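Local coordinates for cytochrome C-type biogenesis protein ccmF (PDB 6ZMQ) that probably serves as a membrane-embedded cytochrome c heme lyase, binding heme and taking part in cytochrome c maturation, at residues D134-S139 with T213-T218; L579-Q584 with M607-E612; G112-W117 with T158-F163; G544-F549 with L566-R571. All blocks are in the same frame, centred on the assembly; numbering follows the deposited sequence.

Interaction 1: residues D134-S139 with T213-T218; sequences DPWRAS and TRRYQT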
loop_
_atom_site.group_PDB
_atom_site.type_symbol
_atom_site.label_atom_id
_atom_site.label_comp_id
_atom_site.label_asym_id
_atom_site.label_seq_id
_atom_site.Cartn_x
_atom_site.Cartn_y
_atom_site.Cartn_z
ATOM N N ASP A 134 30.410 -4.478 5.500
ATOM C CA ASP A 134 31.581 -4.131 6.296
ATOM C C ASP A 134 31.163 -3.618 7.681
ATOM O O ASP A 134 30.101 -3.002 7.809
ATOM C CB ASP A 134 32.422 -3.112 5.496
ATOM C CG ASP A 134 31.651 -1.858 5.116
ATOM O OD1 ASP A 134 31.366 -1.023 6.000
ATOM O OD2 ASP A 134 31.327 -1.697 3.917
ATOM N N PRO A 135 31.964 -3.877 8.736
ATOM C CA PRO A 135 31.409 -3.901 10.110
ATOM C C PRO A 135 30.939 -2.573 10.712
ATOM O O PRO A 135 30.126 -2.620 11.647
ATOM C CB PRO A 135 32.566 -4.495 10.930
ATOM C CG PRO A 135 33.350 -5.289 9.928
ATOM C CD PRO A 135 33.349 -4.391 8.741
ATOM N N TRP A 136 31.427 -1.413 10.242
ATOM C CA TRP A 136 30.991 -0.132 10.809
ATOM C C TRP A 136 29.512 0.132 10.534
ATOM O O TRP A 136 28.704 0.309 11.467
ATOM C CB TRP A 136 31.833 1.023 10.250
ATOM C CG TRP A 136 33.281 1.091 10.693
ATOM C CD1 TRP A 136 33.822 1.984 11.575
ATOM C CD2 TRP A 136 34.373 0.286 10.225
ATOM N NE1 TRP A 136 35.170 1.763 11.711
ATOM C CE2 TRP A 136 35.533 0.727 10.892
ATOM C CE3 TRP A 136 34.480 -0.772 9.315
ATOM C CZ2 TRP A 136 36.780 0.148 10.679
ATOM C CZ3 TRP A 136 35.717 -1.353 9.115
ATOM C CH2 TRP A 136 36.852 -0.894 9.796
ATOM N N ARG A 137 29.110 0.066 9.273
ATOM C CA ARG A 137 27.695 0.245 9.031
ATOM C C ARG A 137 26.904 -1.046 9.189
ATOM O O ARG A 137 25.678 -0.984 9.229
ATOM C CB ARG A 137 27.428 0.894 7.672
ATOM C CG ARG A 137 27.740 0.219 6.370
ATOM C CD ARG A 137 28.050 1.364 5.412
ATOM N NE ARG A 137 27.308 1.269 4.155
ATOM C CZ ARG A 137 27.645 0.511 3.121
ATOM N NH1 ARG A 137 28.763 -0.202 3.145
ATOM N NH2 ARG A 137 26.878 0.504 2.041
ATOM N N ALA A 138 27.567 -2.192 9.385
ATOM C CA ALA A 138 26.847 -3.382 9.838
ATOM C C ALA A 138 26.371 -3.213 11.278
ATOM O O ALA A 138 25.205 -3.498 11.600
ATOM C CB ALA A 138 27.738 -4.615 9.692
ATOM N N SER A 139 27.251 -2.690 12.141
ATOM C CA SER A 139 26.877 -2.352 13.511
ATOM C C SER A 139 25.810 -1.266 13.544
ATOM O O SER A 139 24.881 -1.324 14.362
ATOM C CB SER A 139 28.107 -1.892 14.287
ATOM O OG SER A 139 28.375 -0.521 14.042
ATOM N N THR A 213 28.541 6.591 8.181
ATOM C CA THR A 213 29.762 5.854 7.880
ATOM C C THR A 213 30.519 6.542 6.744
ATOM O O THR A 213 31.656 6.167 6.423
ATOM C CB THR A 213 29.383 4.388 7.580
ATOM O OG1 THR A 213 28.516 3.948 8.629
ATOM C CG2 THR A 213 30.567 3.436 7.667
ATOM N N ARG A 214 29.897 7.579 6.166
ATOM C CA ARG A 214 30.457 8.491 5.164
ATOM C C ARG A 214 30.793 7.782 3.854
ATOM O O ARG A 214 31.651 8.234 3.091
ATOM C CB ARG A 214 31.662 9.283 5.698
ATOM C CG ARG A 214 31.305 10.171 6.880
ATOM C CD ARG A 214 32.207 9.931 8.078
ATOM N NE ARG A 214 31.639 10.517 9.286
ATOM C CZ ARG A 214 31.938 10.128 10.521
ATOM N NH1 ARG A 214 32.832 9.168 10.717
ATOM N NH2 ARG A 214 31.364 10.713 11.562
ATOM N N ARG A 215 30.083 6.686 3.582
ATOM C CA ARG A 215 30.097 5.973 2.306
ATOM C C ARG A 215 28.710 6.147 1.689
ATOM O O ARG A 215 27.785 5.391 2.004
ATOM C CB ARG A 215 30.463 4.504 2.518
ATOM C CG ARG A 215 31.877 4.317 3.044
ATOM C CD ARG A 215 32.354 2.869 2.986
ATOM N NE ARG A 215 33.108 2.533 4.193
ATOM C CZ ARG A 215 32.632 1.793 5.188
ATOM N NH1 ARG A 215 31.401 1.320 5.122
ATOM N NH2 ARG A 215 33.383 1.531 6.250
ATOM N N TYR A 216 28.575 7.119 0.777
ATOM C CA TYR A 216 27.285 7.717 0.447
ATOM C C TYR A 216 26.632 7.169 -0.810
ATOM O O TYR A 216 25.476 7.516 -1.082
ATOM C CB TYR A 216 27.427 9.234 0.254
ATOM C CG TYR A 216 28.053 9.963 1.407
ATOM C CD1 TYR A 216 27.339 10.196 2.575
ATOM C CD2 TYR A 216 29.357 10.445 1.318
ATOM C CE1 TYR A 216 27.914 10.863 3.636
ATOM C CE2 TYR A 216 29.941 11.118 2.368
ATOM C CZ TYR A 216 29.216 11.325 3.521
ATOM O OH TYR A 216 29.796 12.000 4.566
ATOM N N GLN A 217 27.333 6.365 -1.600
ATOM C CA GLN A 217 26.759 5.863 -2.836
ATOM C C GLN A 217 26.483 4.368 -2.799
ATOM O O GLN A 217 25.458 3.928 -3.333
ATOM C CB GLN A 217 27.681 6.224 -4.018
ATOM C CG GLN A 217 27.806 5.217 -5.159
ATOM C CD GLN A 217 26.561 5.193 -6.023
ATOM O OE1 GLN A 217 25.807 6.158 -6.050
ATOM N NE2 GLN A 217 26.328 4.079 -6.708
ATOM N N THR A 218 27.316 3.600 -2.089
ATOM C CA THR A 218 27.267 2.142 -2.111
ATOM C C THR A 218 26.021 1.563 -1.452
ATOM O O THR A 218 25.681 0.407 -1.718
ATOM C CB THR A 218 28.511 1.565 -1.423
ATOM O OG1 THR A 218 28.497 0.136 -1.531
ATOM C CG2 THR A 218 28.556 1.963 0.052
#
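D134 and R215 meet tip to tip, opening a three-residue salt-bridge network (D134, R137, R215) that ties the start of helix 135-157 to the loop after helix 185-213. The bridge runs from D134 OD1 to R215 NH1, but as a hydrogen bond it is weak, bent to 122°, and the carboxylate stands nearly perpendicular to the guanidinium. The second oxygen of the same carboxylate, OD2, pairs with R137 NH1 at 3.1 Å, so the aspartate is shared between two arginines. That sharing probably offsets the repulsion between R137 NH1 and R215 NH1, which are 3.6 Å apart. Carbon atoms pack around the charged groups. W136 CE3 lies 4.0 Å from R215 NH2, at the guanidinium edge, while T218 CG2 covers one face of the R137 guanidinium. R137 CB passes T213 OG1 at 3.4 Å, the two side chains crossing at about a right angle. Further out, E222, which also lines a phosphatidylethanolamine pocket, takes R137 NH2 in a salt bridge, and A209 O receives the hydroxyl of T213. T213 CG2 rests over the R215 guanidinium, 3.2 Å above its plane and offset toward the rim.

Interaction 2: residues L579-Q584 with M607-E612; sequences LHFYPQ and MDFDRE
F581 and F609 bring together two antiparallel sheets of the C-terminal region, strand 578-581 belonging to one and strand 603-608, which runs on into the turn holding F609, to the other. The aromatic contact is oblique: the ring planes lie 47° apart, and F581 CD2 comes over one face of F609, 3.4 Å from CG. Apolar packing continues from L579, whose CD1 lies 3.9 Å from F609 CB, and E612 CB touches F581 from further along the turn. Rings also meet backbone oxygens at their edges. D610 O lies near the plane of F581, facing CZ, and H580 O is 3.7 Å from F609 CD2 in the same manner. An alanine in place of F581 would remove the ring whose CD2 lies over one face of F609, and would probably leave a gap there and D610 O without its ring-edge neighbour. Around the pair, V563 and A591 touch F581, and A617 touches F609. Beside the rings, L579 CD1 lies 3.2 Å from D608 O.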
loop_
_atom_site.group_PDB
_atom_site.type_symbol
_atom_site.label_atom_id
_atom_site.label_comp_id
_atom_site.label_asym_id
_atom_site.label_seq_id
_atom_site.Cartn_x
_atom_site.Cartn_y
_atom_site.Cartn_z
ATOM N N LEU A 579 -28.523 -7.910 -6.082
ATOM C CA LEU A 579 -27.700 -7.100 -5.184
ATOM C C LEU A 579 -28.061 -7.387 -3.732
ATOM O O LEU A 579 -29.143 -7.905 -3.442
ATOM C CB LEU A 579 -27.889 -5.613 -5.466
ATOM C CG LEU A 579 -29.362 -5.211 -5.467
ATOM C CD1 LEU A 579 -29.504 -3.810 -5.036
ATOM C CD2 LEU A 579 -29.968 -5.343 -6.861
ATOM N N HIS A 580 -27.162 -7.044 -2.798
ATOM C CA HIS A 580 -27.291 -7.633 -1.477
ATOM C C HIS A 580 -27.445 -6.563 -0.399
ATOM O O HIS A 580 -27.250 -5.369 -0.643
ATOM C CB HIS A 580 -26.056 -8.477 -1.224
ATOM C CG HIS A 580 -26.304 -9.777 -0.532
ATOM N ND1 HIS A 580 -26.179 -10.984 -1.185
ATOM C CD2 HIS A 580 -26.579 -10.076 0.759
ATOM C CE1 HIS A 580 -26.415 -11.969 -0.340
ATOM N NE2 HIS A 580 -26.664 -11.445 0.846
ATOM N N PHE A 581 -27.807 -7.007 0.807
ATOM C CA PHE A 581 -27.865 -6.108 1.957
ATOM C C PHE A 581 -27.717 -6.933 3.219
ATOM O O PHE A 581 -28.255 -8.044 3.283
ATOM C CB PHE A 581 -29.201 -5.369 2.013
ATOM C CG PHE A 581 -29.098 -3.951 2.462
ATOM C CD1 PHE A 581 -28.143 -3.559 3.386
ATOM C CD2 PHE A 581 -29.986 -3.008 1.979
ATOM C CE1 PHE A 581 -28.061 -2.251 3.795
ATOM C CE2 PHE A 581 -29.903 -1.692 2.385
ATOM C CZ PHE A 581 -28.941 -1.309 3.298
ATOM N N TYR A 582 -27.051 -6.395 4.242
ATOM C CA TYR A 582 -27.032 -7.093 5.521
ATOM C C TYR A 582 -27.582 -6.219 6.631
ATOM O O TYR A 582 -26.918 -5.251 7.028
ATOM C CB TYR A 582 -25.633 -7.542 5.919
ATOM C CG TYR A 582 -24.936 -8.289 4.851
ATOM C CD1 TYR A 582 -25.496 -9.441 4.326
ATOM C CD2 TYR A 582 -23.677 -7.899 4.426
ATOM C CE1 TYR A 582 -24.860 -10.140 3.348
ATOM C CE2 TYR A 582 -23.008 -8.617 3.477
ATOM C CZ TYR A 582 -23.609 -9.735 2.926
ATOM O OH TYR A 582 -22.966 -10.468 1.956
ATOM N N PRO A 583 -28.625 -6.678 7.492
ATOM C CA PRO A 583 -29.146 -6.321 9.038
ATOM C C PRO A 583 -27.974 -7.216 9.519
ATOM O O PRO A 583 -28.124 -8.394 9.430
ATOM C CB PRO A 583 -30.583 -6.793 8.912
ATOM C CG PRO A 583 -30.871 -6.532 7.490
ATOM C CD PRO A 583 -29.768 -7.365 6.923
ATOM N N GLN A 584 -26.769 -6.679 9.829
ATOM C CA GLN A 584 -25.688 -7.517 10.346
ATOM C C GLN A 584 -25.712 -7.426 11.870
ATOM O O GLN A 584 -25.558 -6.341 12.428
ATOM C CB GLN A 584 -24.342 -7.099 9.753
ATOM C CG GLN A 584 -23.195 -8.093 9.994
ATOM C CD GLN A 584 -22.422 -8.425 8.719
ATOM O OE1 GLN A 584 -22.800 -8.009 7.625
ATOM N NE2 GLN A 584 -21.342 -9.188 8.859
ATOM N N MET A 607 -24.471 -1.944 -8.792
ATOM C CA MET A 607 -25.852 -2.026 -8.330
ATOM C C MET A 607 -25.890 -2.112 -6.810
ATOM O O MET A 607 -25.273 -3.015 -6.215
ATOM C CB MET A 607 -26.552 -3.219 -8.974
ATOM C CG MET A 607 -27.368 -2.830 -10.185
ATOM S SD MET A 607 -27.247 -4.122 -11.414
ATOM C CE MET A 607 -25.504 -3.895 -11.783
ATOM N N ASP A 608 -26.667 -1.194 -6.216
ATOM C CA ASP A 608 -26.706 -0.792 -4.819
ATOM C C ASP A 608 -28.127 -0.829 -4.280
ATOM O O ASP A 608 -29.094 -0.622 -5.018
ATOM C CB ASP A 608 -26.166 0.640 -4.672
ATOM C CG ASP A 608 -25.169 0.773 -3.572
ATOM O OD1 ASP A 608 -24.764 -0.274 -3.063
ATOM O OD2 ASP A 608 -24.781 1.911 -3.234
ATOM N N PHE A 609 -28.233 -1.089 -2.991
ATOM C CA PHE A 609 -29.553 -1.254 -2.346
ATOM C C PHE A 609 -30.052 0.032 -1.682
ATOM O O PHE A 609 -31.188 0.399 -1.960
ATOM C CB PHE A 609 -29.454 -2.411 -1.371
ATOM C CG PHE A 609 -30.746 -3.155 -1.290
ATOM C CD1 PHE A 609 -31.929 -2.463 -1.141
ATOM C CD2 PHE A 609 -30.768 -4.533 -1.267
ATOM C CE1 PHE A 609 -33.128 -3.137 -1.028
ATOM C CE2 PHE A 609 -31.969 -5.206 -1.152
ATOM C CZ PHE A 609 -33.146 -4.507 -1.041
ATOM N N ASP A 610 -29.210 0.651 -0.851
ATOM C CA ASP A 610 -29.437 1.916 -0.096
ATOM C C ASP A 610 -30.281 1.637 1.142
ATOM O O ASP A 610 -29.708 1.576 2.207
ATOM C CB ASP A 610 -29.762 3.101 -0.991
ATOM C CG ASP A 610 -28.502 3.711 -1.538
ATOM O OD1 ASP A 610 -27.453 3.257 -1.159
ATOM O OD2 ASP A 610 -28.602 4.635 -2.313
ATOM N N ARG A 611 -31.584 1.771 1.052
ATOM C CA ARG A 611 -32.436 1.193 2.103
ATOM C C ARG A 611 -33.409 0.174 1.533
ATOM O O ARG A 611 -34.070 0.436 0.540
ATOM C CB ARG A 611 -33.231 2.285 2.806
ATOM C CG ARG A 611 -34.709 1.963 2.952
ATOM C CD ARG A 611 -35.270 2.981 3.906
ATOM N NE ARG A 611 -34.513 2.788 5.118
ATOM C CZ ARG A 611 -34.515 1.654 5.773
ATOM N NH1 ARG A 611 -33.808 1.515 6.877
ATOM N NH2 ARG A 611 -35.230 0.658 5.309
ATOM N N GLU A 612 -33.407 -0.989 2.141
ATOM C CA GLU A 612 -34.481 -1.941 1.859
ATOM C C GLU A 612 -35.475 -1.549 2.940
ATOM O O GLU A 612 -35.081 -1.617 4.101
ATOM C CB GLU A 612 -34.030 -3.346 2.230
ATOM C CG GLU A 612 -35.120 -4.159 2.884
ATOM C CD GLU A 612 -34.600 -5.233 3.799
ATOM O OE1 GLU A 612 -34.118 -4.909 4.866
ATOM O OE2 GLU A 612 -34.678 -6.376 3.416
#

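Interaction 3: residues G112-W117 with T158-F163; sequences GSILLW and TIASPF
L115 lays its CD2 methyl against the tip of the F163 ring, 3.9 Å from CZ, where helix 110-129 of the transmembrane bundle packs on the loop that follows helix 135-157. The two side chains cross at about a right angle. A chi1 of 178° puts L115 CG anti to the backbone N; CD2, beyond it, also lies 4.3 Å from P162 CG. Leucine, proline and phenylalanine thus form one apolar patch, which helix 61-81 extends through L75, in touch with both L115 and F163. P162 in turn stands over the F163 ring, its CG 3.5 Å above the plane and offset toward the rim. At G112, the helix backbone itself comes to the loop, and its N lies 4.4 Å from P162 CB. T158, at the start of the loop, touches a bound phosphatidylethanolamine. Between these points I114 reaches A160, its CD1 lying 4.2 Å from CB and 3.8 Å from the carbonyl O.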
loop_
_atom_site.group_PDB
_atom_site.type_symbol
_atom_site.label_atom_id
_atom_site.label_comp_id
_atom_site.label_asym_id
_atom_site.label_seq_id
_atom_site.Cartn_x
_atom_site.Cartn_y
_atom_site.Cartn_z
ATOM N N GLY A 112 -2.640 -7.189 18.681
ATOM C CA GLY A 112 -2.217 -8.291 17.829
ATOM C C GLY A 112 -1.587 -7.834 16.527
ATOM O O GLY A 112 -0.658 -8.477 16.021
ATOM N N SER A 113 -2.047 -6.702 15.985
ATOM C CA SER A 113 -1.470 -6.215 14.738
ATOM C C SER A 113 -0.081 -5.634 14.954
ATOM O O SER A 113 0.779 -5.759 14.077
ATOM C CB SER A 113 -2.387 -5.195 14.070
ATOM O OG SER A 113 -2.682 -4.110 14.924
ATOM N N ILE A 114 0.179 -5.024 16.117
ATOM C CA ILE A 114 1.558 -4.597 16.346
ATOM C C ILE A 114 2.437 -5.787 16.724
ATOM O O ILE A 114 3.654 -5.735 16.514
ATOM C CB ILE A 114 1.681 -3.438 17.360
ATOM C CG1 ILE A 114 0.913 -3.689 18.646
ATOM C CG2 ILE A 114 1.198 -2.141 16.747
ATOM C CD1 ILE A 114 1.519 -3.028 19.866
ATOM N N LEU A 115 1.849 -6.892 17.214
ATOM C CA LEU A 115 2.627 -8.130 17.343
ATOM C C LEU A 115 3.029 -8.692 15.972
ATOM O O LEU A 115 4.185 -9.081 15.772
ATOM C CB LEU A 115 1.855 -9.173 18.159
ATOM C CG LEU A 115 2.460 -10.576 18.396
ATOM C CD1 LEU A 115 3.958 -10.549 18.744
ATOM C CD2 LEU A 115 1.693 -11.337 19.469
ATOM N N LEU A 116 2.099 -8.723 15.014
ATOM C CA LEU A 116 2.434 -9.193 13.663
ATOM C C LEU A 116 3.397 -8.227 12.968
ATOM O O LEU A 116 4.274 -8.645 12.199
ATOM C CB LEU A 116 1.144 -9.395 12.852
ATOM C CG LEU A 116 1.059 -10.003 11.436
ATOM C CD1 LEU A 116 1.272 -9.006 10.286
ATOM C CD2 LEU A 116 2.052 -11.166 11.301
ATOM N N TRP A 117 3.260 -6.936 13.275
ATOM C CA TRP A 117 4.128 -5.882 12.762
ATOM C C TRP A 117 5.561 -6.047 13.261
ATOM O O TRP A 117 6.518 -5.994 12.474
ATOM C CB TRP A 117 3.540 -4.550 13.220
ATOM C CG TRP A 117 3.968 -3.369 12.492
ATOM C CD1 TRP A 117 4.940 -3.300 11.551
ATOM C CD2 TRP A 117 3.441 -2.046 12.628
ATOM N NE1 TRP A 117 5.052 -2.025 11.092
ATOM C CE2 TRP A 117 4.142 -1.230 11.730
ATOM C CE3 TRP A 117 2.439 -1.474 13.418
ATOM C CZ2 TRP A 117 3.899 0.128 11.609
ATOM C CZ3 TRP A 117 2.183 -0.120 13.286
ATOM C CH2 TRP A 117 2.906 0.663 12.378
ATOM N N THR A 158 4.726 -2.088 27.660
ATOM C CA THR A 158 4.288 -1.226 28.763
ATOM C C THR A 158 2.876 -0.705 28.498
ATOM O O THR A 158 2.062 -0.591 29.419
ATOM C CB THR A 158 5.287 -0.081 29.044
ATOM O OG1 THR A 158 4.746 0.786 30.050
ATOM C CG2 THR A 158 5.646 0.760 27.802
ATOM N N ILE A 159 2.580 -0.402 27.244
ATOM C CA ILE A 159 1.270 0.004 26.769
ATOM C C ILE A 159 0.866 -1.083 25.780
ATOM O O ILE A 159 1.726 -1.890 25.415
ATOM C CB ILE A 159 1.380 1.421 26.153
ATOM C CG1 ILE A 159 0.180 2.311 26.449
ATOM C CG2 ILE A 159 1.675 1.407 24.668
ATOM C CD1 ILE A 159 0.386 3.682 25.845
ATOM N N ALA A 160 -0.444 -1.222 25.503
ATOM C CA ALA A 160 -0.980 -1.931 24.319
ATOM C C ALA A 160 -0.561 -3.404 24.227
ATOM O O ALA A 160 0.012 -3.841 23.226
ATOM C CB ALA A 160 -0.607 -1.192 23.030
ATOM N N SER A 161 -0.786 -4.158 25.294
ATOM C CA SER A 161 -0.391 -5.560 25.316
ATOM C C SER A 161 -1.507 -6.470 24.818
ATOM O O SER A 161 -2.671 -6.275 25.185
ATOM C CB SER A 161 0.047 -5.974 26.721
ATOM O OG SER A 161 -0.085 -7.372 26.895
ATOM N N PRO A 162 -1.204 -7.429 23.939
ATOM C CA PRO A 162 -2.214 -8.439 23.576
ATOM C C PRO A 162 -2.626 -9.368 24.714
ATOM O O PRO A 162 -3.784 -9.804 24.750
ATOM C CB PRO A 162 -1.535 -9.206 22.429
ATOM C CG PRO A 162 -0.084 -8.926 22.580
ATOM C CD PRO A 162 0.019 -7.550 23.127
ATOM N N PHE A 163 -1.733 -9.671 25.653
ATOM C CA PHE A 163 -1.977 -10.728 26.641
ATOM C C PHE A 163 -2.389 -10.155 28.002
ATOM O O PHE A 163 -1.658 -10.217 28.989
ATOM C CB PHE A 163 -0.746 -11.619 26.749
ATOM C CG PHE A 163 -0.210 -12.059 25.416
ATOM C CD1 PHE A 163 -0.928 -12.950 24.627
ATOM C CD2 PHE A 163 0.991 -11.552 24.938
ATOM C CE1 PHE A 163 -0.445 -13.350 23.393
ATOM C CE2 PHE A 163 1.480 -11.939 23.705
ATOM C CZ PHE A 163 0.764 -12.842 22.931
#

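Interaction 4: residues G544-F549 with L566-R571; sequences GVRMTF and LLKTDR
M547 and K568 face each other across two extended chains, one leaving the short strand 545-546 and the other leaving strand 561-566, that run roughly antiparallel, 142° apart, without regular sheet pairing between them. Two CA-H...O contacts take the place of it. M547 CA approaches K568 O at 3.2 Å with an angle of 162° at the hydrogen, and L567 CA returns the contact to T548 O at 3.3 Å. Apolar packing follows the same line: M547 SD rests 3.8 Å from L567 CD2, the side chains lying side by side, and V545 CB meets T569 CG2. L619, on strand 617-625, also touches L567. T548 CG2 lies alongside K568, near CB and NZ alike. An alanine in place of K568 would remove CG, CE and NZ from beside T548 CG2, and would probably leave a gap along that methyl, with CB still against it. Charge comes last. R546 and K568 point the same way, with NH1 and NZ 3.9 Å apart, a pair of like charges that probably repel. D570 may ease it, though its salt bridge to R546 is long and no N-H points at the oxygen. That oxygen, OD2, lies 3.9 Å from R546 NH2, well out of the guanidinium plane.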
loop_
_atom_site.group_PDB
_atom_site.type_symbol
_atom_site.label_atom_id
_atom_site.label_comp_id
_atom_site.label_asym_id
_atom_site.label_seq_id
_atom_site.Cartn_x
_atom_site.Cartn_y
_atom_site.Cartn_z
ATOM N N GLY A 544 -28.612 2.472 -20.066
ATOM C CA GLY A 544 -28.497 1.502 -21.136
ATOM C C GLY A 544 -29.228 0.192 -20.929
ATOM O O GLY A 544 -29.365 -0.567 -21.896
ATOM N N VAL A 545 -29.716 -0.101 -19.724
ATOM C CA VAL A 545 -30.485 -1.318 -19.478
ATOM C C VAL A 545 -31.658 -0.993 -18.562
ATOM O O VAL A 545 -31.514 -0.242 -17.590
ATOM C CB VAL A 545 -29.619 -2.445 -18.872
ATOM C CG1 VAL A 545 -28.715 -3.063 -19.933
ATOM C CG2 VAL A 545 -28.798 -1.921 -17.707
ATOM N N ARG A 546 -32.813 -1.566 -18.883
ATOM C CA ARG A 546 -34.010 -1.306 -18.061
ATOM C C ARG A 546 -34.222 -2.485 -17.126
ATOM O O ARG A 546 -34.307 -3.589 -17.601
ATOM C CB ARG A 546 -35.233 -1.005 -18.933
ATOM C CG ARG A 546 -36.016 -2.231 -19.382
ATOM C CD ARG A 546 -37.523 -2.044 -19.533
ATOM N NE ARG A 546 -38.062 -3.170 -20.278
ATOM C CZ ARG A 546 -38.196 -4.396 -19.800
ATOM N NH1 ARG A 546 -37.859 -4.659 -18.555
ATOM N NH2 ARG A 546 -38.664 -5.357 -20.567
ATOM N N MET A 547 -34.196 -2.200 -15.835
ATOM C CA MET A 547 -34.428 -3.144 -14.756
ATOM C C MET A 547 -35.861 -2.997 -14.248
ATOM O O MET A 547 -36.576 -2.075 -14.635
ATOM C CB MET A 547 -33.412 -2.905 -13.647
ATOM C CG MET A 547 -33.344 -1.450 -13.285
ATOM S SD MET A 547 -32.359 -1.043 -11.852
ATOM C CE MET A 547 -31.552 0.400 -12.523
ATOM N N THR A 548 -36.288 -3.915 -13.374
ATOM C CA THR A 548 -37.581 -3.821 -12.699
ATOM C C THR A 548 -37.529 -4.622 -11.402
ATOM O O THR A 548 -36.733 -5.552 -11.260
ATOM C CB THR A 548 -38.752 -4.306 -13.578
ATOM O OG1 THR A 548 -39.975 -4.228 -12.835
ATOM C CG2 THR A 548 -38.542 -5.732 -14.047
ATOM N N PHE A 549 -38.392 -4.250 -10.458
ATOM C CA PHE A 549 -38.400 -4.829 -9.117
ATOM C C PHE A 549 -39.228 -6.112 -9.102
ATOM O O PHE A 549 -40.328 -6.160 -9.658
ATOM C CB PHE A 549 -38.937 -3.797 -8.114
ATOM C CG PHE A 549 -38.474 -4.002 -6.684
ATOM C CD1 PHE A 549 -38.931 -5.064 -5.926
ATOM C CD2 PHE A 549 -37.547 -3.145 -6.117
ATOM C CE1 PHE A 549 -38.500 -5.252 -4.632
ATOM C CE2 PHE A 549 -37.110 -3.330 -4.820
ATOM C CZ PHE A 549 -37.590 -4.394 -4.085
ATOM N N LEU A 566 -34.107 -8.703 -6.288
ATOM C CA LEU A 566 -33.982 -9.469 -7.525
ATOM C C LEU A 566 -34.544 -8.635 -8.667
ATOM O O LEU A 566 -35.699 -8.203 -8.624
ATOM C CB LEU A 566 -34.711 -10.803 -7.436
ATOM C CG LEU A 566 -34.544 -11.605 -6.159
ATOM C CD1 LEU A 566 -35.546 -11.079 -5.155
ATOM C CD2 LEU A 566 -34.751 -13.055 -6.435
ATOM N N LEU A 567 -33.720 -8.385 -9.670
ATOM C CA LEU A 567 -34.053 -7.493 -10.768
ATOM C C LEU A 567 -34.222 -8.322 -12.041
ATOM O O LEU A 567 -34.092 -9.545 -12.006
ATOM C CB LEU A 567 -32.973 -6.414 -10.911
ATOM C CG LEU A 567 -32.964 -5.139 -10.033
ATOM C CD1 LEU A 567 -33.225 -5.320 -8.523
ATOM C CD2 LEU A 567 -31.625 -4.445 -10.215
ATOM N N LYS A 568 -34.605 -7.669 -13.146
ATOM C CA LYS A 568 -34.818 -8.344 -14.427
ATOM C C LYS A 568 -34.346 -7.470 -15.584
ATOM O O LYS A 568 -34.602 -6.270 -15.602
ATOM C CB LYS A 568 -36.326 -8.713 -14.601
ATOM C CG LYS A 568 -36.818 -8.970 -16.041
ATOM C CD LYS A 568 -38.056 -9.873 -16.097
ATOM C CE LYS A 568 -39.387 -9.137 -16.181
ATOM N NZ LYS A 568 -39.342 -7.933 -17.056
ATOM N N THR A 569 -33.673 -8.075 -16.570
ATOM C CA THR A 569 -33.326 -7.364 -17.797
ATOM C C THR A 569 -33.549 -8.266 -19.007
ATOM O O THR A 569 -33.395 -9.486 -18.916
ATOM C CB THR A 569 -31.870 -6.862 -17.792
ATOM O OG1 THR A 569 -31.600 -6.160 -16.573
ATOM C CG2 THR A 569 -31.627 -5.910 -18.968
ATOM N N ASP A 570 -33.917 -7.652 -20.146
ATOM C CA ASP A 570 -34.034 -8.231 -21.503
ATOM C C ASP A 570 -32.707 -8.819 -22.015
ATOM O O ASP A 570 -31.604 -8.612 -21.445
ATOM C CB ASP A 570 -34.825 -7.370 -22.501
ATOM C CG ASP A 570 -35.881 -8.132 -23.306
ATOM O OD1 ASP A 570 -35.511 -9.020 -24.101
ATOM O OD2 ASP A 570 -37.078 -7.837 -23.128
ATOM N N ARG A 571 -32.911 -9.533 -23.130
ATOM C CA ARG A 571 -31.964 -10.255 -24.008
ATOM C C ARG A 571 -30.564 -10.304 -23.423
ATOM O O ARG A 571 -30.320 -11.129 -22.543
ATOM C CB ARG A 571 -31.887 -9.520 -25.344
ATOM C CG ARG A 571 -32.392 -10.325 -26.530
ATOM C CD ARG A 571 -31.542 -11.542 -26.834
ATOM N NE ARG A 571 -32.137 -12.867 -26.700
ATOM C CZ ARG A 571 -33.437 -13.155 -26.705
ATOM N NH1 ARG A 571 -33.824 -14.414 -26.596
ATOM N NH2 ARG A 571 -34.345 -12.202 -26.826
#

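In the fold
Interactions 1 and 3 belong to the helical membrane part, and helix 135-157 links them: its start enters interaction 1, and the loop after it enters interaction 3. They lie about 33 Å apart between centres. Interaction 1 is a surface contact built on charge, whereas interaction 3 is buried and apolar. Interactions 2 and 4 sit in the strand-rich C-terminal region, about 18 Å apart between centres, and touch where L579 CD2 packs on L567 CD1 at 3.7 Å. Both are partly buried; interaction 4 starts from the end of strand 561-566 and interaction 2 from strand 578-581, neighbours in one sheet. Rings and a leucine carry interaction 2, while interaction 4 relies on CA-H...O contacts and apolar packing, its charged groups on more exposed side chains.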